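Local coordinates for hypothetical protein ST2348 (Sulfolobus tokodaii, PDB 2EF7) that is of unknown function but, as a protein of two CBS domains, probably senses adenosine-containing ligands, as many relatives do, at residues V17-K22 with K68-M73; D42-V47 with K107-G112. All coordinates share one frame; numbering follows the deposited sequence.

Contact 1 (V17-K22 with K68-M73); sequences VTKDAK and KAEEFM
Lys19 and Glu70 show how a turn and a linker can be joined at their backbones while charged side chains line the outside. Their side chains cross obliquely, the extended lysine passing with CD 3.7 Å from Glu70 OE1. Its ammonium goes on to a salt bridge with Asp42, so the glutamate is a looser, long-range neighbour. Glu70 holds CG between its backbone N and carbonyl carbon (chi1 69°), which puts Glu70 CG 3.4 Å from Lys19 O. Lys19 O also accepts Glu70 N at 2.9 Å, from a donor tilted 25° off the carbonyl plane. Next along, Ala69 N reaches Ala21 O at 2.7 Å, a short but bent bond of 133° at the hydrogen.

Lys68 lies alongside Asp20: its CD is 3.9 Å from Asp20 CB. Beyond it the chain is bent at chi3, and Lys68 NZ makes a salt bridge to Glu70 OE2 at 3.0 Å, on the anti side and somewhat out of the carboxylate plane. The Asp20 carboxylate is instead engaged by Thr18 OG1 within the type I turn 18-21. An alanine in place of Lys68 would probably leave the Glu70 carboxylate without its salt-bridge mate and uncover the Asp20 methylene. Inside this polar border Ala69 CB meets Thr18 O at 3.6 Å and faces inward to Ile26, Val40 and Ile50 of the first CBS domain's helix and strands.

Two backbone hydrogen bonds thus fasten residues 69 and 70, which follow helix 52-60, to the turn before helix 23-33. Lys68 pairs within its own segment and Lys19 with Asp42, so charges across the contact attract only at long range, and two nearby lysines would be expected to favour the charged form of Glu70.

Contact 2 (D42-V47 with K107-G112); sequences DGNKPV and KGNLKG
Asn44 and Leu110 supply the hydrogen bond between two hairpin ends that otherwise meet through softer contacts. Leu110 N donates to Asn44 O at 2.8 Å, nearly straight at 165° and almost in line with the carbonyl. Asn109 CA-H points at the same oxygen, a weaker companion at 3.4 Å from Asn44 O.

Polar groups without a hydrogen bond form the second layer. The amides of Asn44 and Asn109 stand nearly perpendicular, their planes 84° apart, and do not pair; instead Asn109 OD1 comes tightly against Asn44 CB, at 3.0 Å. Lys45 runs over the turn at Gly108, its CG 3.3 Å from Gly108 O and its CE equally near Lys107 O. A bend at the last torsion (chi4 56°) leaves Lys45 NZ between Lys107 O, at 3.5 Å, and Asn109 OD1, at 3.7 Å, neither of them a hydrogen bond. Gly108 suits this spot: a side chain on it would press on Lys45 CE and on the carbonyl of Lys107. The 107-109 turn is itself shaped by Asp105, whose carboxylate accepts the N-H groups of Lys107 and Asn109.

The apolar part is small. Pro46 CG rests 3.8 Å from Leu110 CD1, while Leu110 CB sits against Asn44 O.

In the fold, the type I' turn 42-45 links strands 37-42 and 45-51 of the first CBS domain, and residues 107-109 lead into strand 110-115 of the second. Leu110 reaches back onto Ile39 and Val41 of strand 37-42, and Pro46 reaches Pro102 and Val104 of strand 100-104. The contact therefore closes one end of the interface where the sheets of the two CBS domains face each other.

The two contacts lie with their centres 15 Å apart, and both reach the mixed sheet of strands 16-18, 37-42, 45-51 and 74-75. Along the chain their segments alternate: 17-22, 42-47, 68-73, 107-112. Contact 1 fastens the stretch after helix 52-60 against the first CBS domain, whereas contact 2 brings that domain's hairpin to the second. They also touch directly, through the 2.7 Å salt bridge of Lys19 NZ with Asp42 OD2 and by packing of the selenomethionine Met73 on Val47. The route between domains and the domain interface are thus joined structurally through one sheet, consistent with a compact tandem CBS pair.

Contact 1 (V17-K22 with K68-M73)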
loop_
_atom_site.group_PDB
_atom_site.type_symbol
_atom_site.label_atom_id
_atom_site.label_comp_id
_atom_site.label_asym_id
_atom_site.label_seq_id
_atom_site.Cartn_x
_atom_site.Cartn_y
_atom_site.Cartn_z
ATOM N N VAL A 17 21.797 1.441 19.285
ATOM C CA VAL A 17 23.163 1.807 19.658
ATOM C C VAL A 17 23.021 2.625 20.924
ATOM O O VAL A 17 21.988 3.268 21.129
ATOM C CB VAL A 17 23.865 2.667 18.560
ATOM C CG1 VAL A 17 23.932 1.883 17.246
ATOM C CG2 VAL A 17 23.123 3.998 18.371
ATOM N N THR A 18 24.038 2.608 21.775
ATOM C CA THR A 18 23.967 3.355 23.020
ATOM C C THR A 18 24.128 4.841 22.749
ATOM O O THR A 18 24.692 5.239 21.729
ATOM C CB THR A 18 25.050 2.902 24.015
ATOM O OG1 THR A 18 26.335 3.291 23.530
ATOM C CG2 THR A 18 25.024 1.398 24.167
ATOM N N LYS A 19 23.637 5.662 23.671
ATOM C CA LYS A 19 23.696 7.111 23.507
ATOM C C LYS A 19 25.091 7.721 23.393
ATOM O O LYS A 19 25.225 8.886 23.026
ATOM C CB LYS A 19 22.917 7.801 24.630
ATOM C CG LYS A 19 23.478 7.606 26.019
ATOM C CD LYS A 19 22.727 8.490 27.012
ATOM C CE LYS A 19 23.253 8.305 28.429
ATOM N NZ LYS A 19 22.597 9.240 29.386
ATOM N N ASP A 20 26.133 6.958 23.703
ATOM C CA ASP A 20 27.483 7.496 23.577
ATOM C C ASP A 20 28.269 6.822 22.442
ATOM O O ASP A 20 29.476 7.017 22.313
ATOM C CB ASP A 20 28.238 7.372 24.901
ATOM C CG ASP A 20 28.602 5.946 25.236
ATOM O OD1 ASP A 20 27.827 5.029 24.891
ATOM O OD2 ASP A 20 29.664 5.744 25.862
ATOM N N ALA A 21 27.571 6.040 21.616
ATOM C CA ALA A 21 28.195 5.363 20.481
ATOM C C ALA A 21 28.699 6.441 19.527
ATOM O O ALA A 21 28.047 7.472 19.365
ATOM C CB ALA A 21 27.176 4.484 19.787
ATOM N N LYS A 22 29.844 6.212 18.889
ATOM C CA LYS A 22 30.410 7.214 17.979
ATOM C C LYS A 22 29.812 7.148 16.578
ATOM O O LYS A 22 29.442 6.079 16.100
ATOM C CB LYS A 22 31.931 7.057 17.899
ATOM C CG LYS A 22 32.645 7.201 19.232
ATOM C CD LYS A 22 34.108 6.804 19.102
ATOM C CE LYS A 22 34.835 6.838 20.436
ATOM N NZ LYS A 22 34.926 8.220 20.988
ATOM N N LYS A 68 29.278 11.626 19.535
ATOM C CA LYS A 68 28.401 10.667 20.201
ATOM C C LYS A 68 26.972 10.713 19.669
ATOM O O LYS A 68 26.482 11.756 19.240
ATOM C CB LYS A 68 28.403 10.909 21.717
ATOM C CG LYS A 68 29.776 10.698 22.385
ATOM C CD LYS A 68 29.698 10.827 23.905
ATOM C CE LYS A 68 29.088 12.163 24.319
ATOM N NZ LYS A 68 28.698 12.223 25.760
ATOM N N ALA A 69 26.304 9.566 19.713
ATOM C CA ALA A 69 24.939 9.440 19.232
ATOM C C ALA A 69 24.000 10.520 19.764
ATOM O O ALA A 69 23.308 11.185 18.989
ATOM C CB ALA A 69 24.394 8.054 19.586
ATOM N N GLU A 70 23.978 10.703 21.079
ATOM C CA GLU A 70 23.076 11.685 21.674
ATOM C C GLU A 70 23.268 13.116 21.174
ATOM O O GLU A 70 22.378 13.944 21.329
ATOM C CB GLU A 70 23.183 11.647 23.206
ATOM C CG GLU A 70 24.500 12.152 23.769
ATOM C CD GLU A 70 24.667 11.826 25.248
ATOM O OE1 GLU A 70 23.674 11.944 26.000
ATOM O OE2 GLU A 70 25.794 11.459 25.657
ATOM N N GLU A 71 24.415 13.409 20.562
ATOM C CA GLU A 71 24.673 14.763 20.076
ATOM C C GLU A 71 24.064 15.091 18.718
ATOM O O GLU A 71 23.976 16.261 18.359
ATOM C CB GLU A 71 26.175 15.037 19.992
ATOM C CG GLU A 71 26.950 14.859 21.285
ATOM C CD GLU A 71 28.403 15.283 21.136
ATOM O OE1 GLU A 71 28.645 16.500 20.977
ATOM O OE2 GLU A 71 29.299 14.407 21.163
ATOM N N PHE A 72 23.649 14.081 17.956
ATOM C CA PHE A 72 23.092 14.360 16.633
ATOM C C PHE A 72 21.863 13.557 16.261
ATOM O O PHE A 72 21.328 13.698 15.159
ATOM C CB PHE A 72 24.173 14.182 15.556
ATOM C CG PHE A 72 24.611 12.760 15.337
ATOM C CD1 PHE A 72 24.095 12.016 14.280
ATOM C CD2 PHE A 72 25.581 12.177 16.159
ATOM C CE1 PHE A 72 24.544 10.709 14.036
ATOM C CE2 PHE A 72 26.034 10.876 15.932
ATOM C CZ PHE A 72 25.518 10.140 14.867
HETATM N N MSE A 73 21.409 12.715 17.180
HETATM C CA MSE A 73 20.223 11.904 16.937
HETATM C C MSE A 73 18.993 12.809 16.947
HETATM O O MSE A 73 19.078 13.991 17.268
HETATM C CB MSE A 73 20.064 10.881 18.064
HETATM C CG MSE A 73 19.656 11.534 19.378
HETATM SE SE MSE A 73 19.528 10.327 20.873
HETATM C CE MSE A 73 19.121 11.636 22.285
#

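Contact 2 (D42-V47 with K107-G112)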
loop_
_atom_site.group_PDB
_atom_site.type_symbol
_atom_site.label_atom_id
_atom_site.label_comp_id
_atom_site.label_asym_id
_atom_site.label_seq_id
_atom_site.Cartn_x
_atom_site.Cartn_y
_atom_site.Cartn_z
ATOM N N ASP A 42 19.468 4.257 26.156
ATOM C CA ASP A 42 20.160 4.666 27.361
ATOM C C ASP A 42 19.816 3.500 28.274
ATOM O O ASP A 42 18.702 3.426 28.777
ATOM C CB ASP A 42 19.543 5.959 27.900
ATOM C CG ASP A 42 20.273 6.500 29.120
ATOM O OD1 ASP A 42 20.761 5.696 29.940
ATOM O OD2 ASP A 42 20.346 7.738 29.267
ATOM N N GLY A 43 20.754 2.575 28.454
ATOM C CA GLY A 43 20.490 1.418 29.291
ATOM C C GLY A 43 19.247 0.651 28.852
ATOM O O GLY A 43 18.353 0.388 29.662
ATOM N N ASN A 44 19.190 0.300 27.568
ATOM C CA ASN A 44 18.066 -0.437 26.980
ATOM C C ASN A 44 16.801 0.387 26.735
ATOM O O ASN A 44 15.853 -0.090 26.103
ATOM C CB ASN A 44 17.700 -1.647 27.837
ATOM C CG ASN A 44 18.867 -2.581 28.052
ATOM O OD1 ASN A 44 19.562 -2.951 27.103
ATOM N ND2 ASN A 44 19.085 -2.979 29.304
ATOM N N LYS A 45 16.769 1.618 27.223
ATOM C CA LYS A 45 15.585 2.444 27.031
ATOM C C LYS A 45 15.779 3.431 25.888
ATOM O O LYS A 45 16.776 4.141 25.846
ATOM C CB LYS A 45 15.252 3.173 28.332
ATOM C CG LYS A 45 14.966 2.198 29.483
ATOM C CD LYS A 45 14.631 2.919 30.775
ATOM C CE LYS A 45 14.146 1.948 31.859
ATOM N NZ LYS A 45 15.125 0.864 32.137
ATOM N N PRO A 46 14.816 3.481 24.946
ATOM C CA PRO A 46 14.836 4.368 23.773
ATOM C C PRO A 46 14.891 5.848 24.144
ATOM O O PRO A 46 14.045 6.321 24.895
ATOM C CB PRO A 46 13.522 4.042 23.056
ATOM C CG PRO A 46 13.153 2.681 23.549
ATOM C CD PRO A 46 13.558 2.716 24.997
ATOM N N VAL A 47 15.874 6.577 23.616
ATOM C CA VAL A 47 15.982 8.014 23.881
ATOM C C VAL A 47 16.012 8.804 22.579
ATOM O O VAL A 47 16.043 10.033 22.580
ATOM C CB VAL A 47 17.234 8.368 24.698
ATOM C CG1 VAL A 47 17.041 7.950 26.145
ATOM C CG2 VAL A 47 18.450 7.686 24.104
ATOM N N LYS A 107 9.083 -2.700 31.802
ATOM C CA LYS A 107 10.196 -2.078 32.512
ATOM C C LYS A 107 10.825 -0.931 31.713
ATOM O O LYS A 107 11.780 -0.295 32.167
ATOM C CB LYS A 107 11.249 -3.134 32.858
ATOM C CG LYS A 107 10.798 -4.143 33.922
ATOM C CD LYS A 107 10.564 -3.457 35.265
ATOM C CE LYS A 107 10.147 -4.441 36.359
ATOM N NZ LYS A 107 8.758 -4.960 36.190
ATOM N N GLY A 108 10.285 -0.680 30.520
ATOM C CA GLY A 108 10.784 0.402 29.685
ATOM C C GLY A 108 11.857 0.048 28.669
ATOM O O GLY A 108 12.318 0.924 27.938
ATOM N N ASN A 109 12.239 -1.228 28.611
ATOM C CA ASN A 109 13.269 -1.697 27.693
ATOM C C ASN A 109 12.774 -1.911 26.272
ATOM O O ASN A 109 11.670 -2.410 26.053
ATOM C CB ASN A 109 13.881 -2.997 28.217
ATOM C CG ASN A 109 14.561 -2.814 29.561
ATOM O OD1 ASN A 109 15.413 -1.939 29.728
ATOM N ND2 ASN A 109 14.186 -3.639 30.528
ATOM N N LEU A 110 13.617 -1.545 25.311
ATOM C CA LEU A 110 13.299 -1.669 23.891
ATOM C C LEU A 110 13.002 -3.116 23.487
ATOM O O LEU A 110 13.763 -4.028 23.821
ATOM C CB LEU A 110 14.462 -1.121 23.059
ATOM C CG LEU A 110 14.329 -1.071 21.535
ATOM C CD1 LEU A 110 13.147 -0.182 21.120
ATOM C CD2 LEU A 110 15.632 -0.524 20.962
ATOM N N LYS A 111 11.888 -3.318 22.780
ATOM C CA LYS A 111 11.480 -4.651 22.321
ATOM C C LYS A 111 11.215 -4.694 20.819
ATOM O O LYS A 111 11.304 -5.752 20.201
ATOM C CB LYS A 111 10.215 -5.114 23.061
ATOM C CG LYS A 111 10.428 -5.481 24.528
ATOM C CD LYS A 111 11.216 -6.775 24.646
ATOM C CE LYS A 111 11.696 -7.007 26.063
ATOM N NZ LYS A 111 12.487 -8.266 26.166
ATOM N N GLY A 112 10.870 -3.552 20.236
ATOM C CA GLY A 112 10.597 -3.507 18.812
ATOM C C GLY A 112 10.170 -2.133 18.324
ATOM O O GLY A 112 10.293 -1.138 19.046
#